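Periplasmic binding protein component of an ABC type zinc uptake transporter (Synechocystis sp., PDB 2OV3) probably captures zinc in the periplasm and hands it to an ABC transporter for uptake into the cell. Local coordinates at residues A[50-55]-A[75-80]. Residues are numbered along the deposited sequence; the frame is centred on the assembly and turned at random.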
loop_
_atom_site.group_PDB
_atom_site.type_symbol
_atom_site.label_atom_id
_atom_site.label_comp_id
_atom_site.label_asym_id
_atom_site.label_seq_id
_atom_site.Cartn_x
_atom_site.Cartn_y
_atom_site.Cartn_z
ATOM N N SER A 50 -7.209 19.525 14.385
ATOM C CA SER A 50 -7.018 20.965 14.534
ATOM C C SER A 50 -5.581 21.328 14.890
ATOM O O SER A 50 -5.184 22.483 14.782
ATOM C CB SER A 50 -7.983 21.524 15.590
ATOM O OG SER A 50 -7.618 21.133 16.902
ATOM N N GLU A 51 -4.805 20.327 15.297
ATOM C CA GLU A 51 -3.410 20.523 15.671
ATOM C C GLU A 51 -2.466 20.129 14.536
ATOM O O GLU A 51 -1.306 20.527 14.527
ATOM C CB GLU A 51 -3.084 19.679 16.900
ATOM C CG GLU A 51 -4.011 19.917 18.070
ATOM C CD GLU A 51 -3.886 21.315 18.631
ATOM O OE1 GLU A 51 -2.812 21.634 19.190
ATOM O OE2 GLU A 51 -4.860 22.102 18.503
ATOM N N ALA A 52 -2.959 19.343 13.584
ATOM C CA ALA A 52 -2.123 18.905 12.474
ATOM C C ALA A 52 -1.658 20.067 11.610
ATOM O O ALA A 52 -2.470 20.836 11.090
ATOM C CB ALA A 52 -2.872 17.891 11.617
ATOM N N GLU A 53 -0.346 20.202 11.463
ATOM C CA GLU A 53 0.204 21.271 10.649
ATOM C C GLU A 53 0.034 20.931 9.178
ATOM O O GLU A 53 0.020 21.812 8.321
ATOM C CB GLU A 53 1.675 21.477 10.974
ATOM C CG GLU A 53 1.921 21.976 12.387
ATOM C CD GLU A 53 3.322 22.523 12.551
ATOM O OE1 GLU A 53 3.785 22.641 13.699
ATOM O OE2 GLU A 53 3.952 22.840 11.521
ATOM N N ALA A 54 -0.087 19.640 8.892
ATOM C CA ALA A 54 -0.292 19.167 7.531
ATOM C C ALA A 54 -0.866 17.761 7.589
ATOM O O ALA A 54 -0.930 17.149 8.652
ATOM C CB ALA A 54 1.028 19.158 6.768
ATOM N N TYR A 55 -1.267 17.255 6.433
ATOM C CA TYR A 55 -1.816 15.917 6.324
ATOM C C TYR A 55 -1.277 15.322 5.028
ATOM O O TYR A 55 -1.376 15.934 3.963
ATOM C CB TYR A 55 -3.339 15.975 6.273
ATOM C CG TYR A 55 -4.023 14.626 6.290
ATOM C CD1 TYR A 55 -4.767 14.214 7.407
ATOM C CD2 TYR A 55 -3.974 13.775 5.172
ATOM C CE1 TYR A 55 -5.454 12.999 7.406
ATOM C CE2 TYR A 55 -4.657 12.555 5.163
ATOM C CZ TYR A 55 -5.397 12.183 6.284
ATOM O OH TYR A 55 -6.108 11.007 6.270
ATOM N N ALA A 75 -8.892 23.933 7.763
ATOM C CA ALA A 75 -8.633 24.487 6.439
ATOM C C ALA A 75 -7.189 24.947 6.299
ATOM O O ALA A 75 -6.674 25.098 5.189
ATOM C CB ALA A 75 -9.567 25.653 6.172
ATOM N N ASN A 76 -6.536 25.170 7.429
ATOM C CA ASN A 76 -5.154 25.624 7.424
ATOM C C ASN A 76 -4.212 24.449 7.249
ATOM O O ASN A 76 -3.061 24.608 6.849
ATOM C CB ASN A 76 -4.849 26.346 8.728
ATOM C CG ASN A 76 -5.903 27.361 9.066
ATOM O OD1 ASN A 76 -6.258 28.197 8.231
ATOM N ND2 ASN A 76 -6.426 27.295 10.288
ATOM N N MET A 77 -4.721 23.266 7.548
ATOM C CA MET A 77 -3.938 22.052 7.426
ATOM C C MET A 77 -3.477 21.871 5.979
ATOM O O MET A 77 -4.301 21.823 5.071
ATOM C CB MET A 77 -4.800 20.872 7.858
ATOM C CG MET A 77 -4.105 19.540 7.859
ATOM S SD MET A 77 -5.204 18.315 8.549
ATOM C CE MET A 77 -6.203 17.927 7.113
ATOM N N LYS A 78 -2.167 21.781 5.762
ATOM C CA LYS A 78 -1.646 21.602 4.409
ATOM C C LYS A 78 -1.841 20.164 3.945
ATOM O O LYS A 78 -1.370 19.229 4.594
ATOM C CB LYS A 78 -0.155 21.947 4.344
ATOM C CG LYS A 78 0.448 21.826 2.943
ATOM C CD LYS A 78 -0.022 22.964 2.035
ATOM C CE LYS A 78 0.481 22.820 0.595
ATOM N NZ LYS A 78 -0.165 21.685 -0.131
ATOM N N LEU A 79 -2.537 19.985 2.826
ATOM C CA LEU A 79 -2.760 18.648 2.295
ATOM C C LEU A 79 -1.615 18.304 1.357
ATOM O O LEU A 79 -1.348 19.009 0.389
ATOM C CB LEU A 79 -4.096 18.571 1.547
ATOM C CG LEU A 79 -5.338 18.941 2.364
ATOM C CD1 LEU A 79 -6.582 18.784 1.508
ATOM C CD2 LEU A 79 -5.416 18.061 3.609
ATOM N N ILE A 80 -0.926 17.217 1.660
ATOM C CA ILE A 80 0.188 16.806 0.837
ATOM C C ILE A 80 -0.216 15.604 -0.019
ATOM O O ILE A 80 -0.378 14.491 0.481
ATOM C CB ILE A 80 1.412 16.442 1.718
ATOM C CG1 ILE A 80 1.611 17.517 2.792
ATOM C CG2 ILE A 80 2.659 16.346 0.869
ATOM C CD1 ILE A 80 2.707 17.214 3.800
#
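Tyr55 and Lys78 show how two parallel strands pair where both strands of a beta-alpha-beta unit begin. Tyr55 N donates to Lys78 O at 2.7 Å, within the carbonyl plane, and Ile80 N returns a 2.7 Å bond to Tyr55 O, almost along the C=O axis. Behind them the ladder frays: Lys78 N reaches Glu53 O only weakly, at 3.4 Å, though straight. On the face carrying Tyr55, the Met77 side chain runs alongside the tyrosine. CG lies anti to the backbone N in both (chi1 -177° and -174°), and a bend at chi3 (82°) lays Met77 CE against Tyr55 CB at 3.6 Å. Met77 SD sits obliquely, 5.4 Å from the Tyr55 ring centroid, a Met-aromatic contact, and also touches Ala52 CB at 3.9 Å. On the other face Ala54 CB meets Ile80 CD1, where helix 106-123 covers both, with Leu123 on Ala54 and Ile116 on Ile80. Leu70 of the connecting helix 67-73 packs on both Met77 and Tyr55, whose hydroxyl is hydrogen-bonded to Ser8. An alanine in place of Met77 would remove SD and CE and would probably loosen the packing against Ala52 and Tyr55. Main-chain bonds thus set the register of edge strand 78-81, while apolar and sulfur contacts bind its lead-in to the sheet, away from the zinc site.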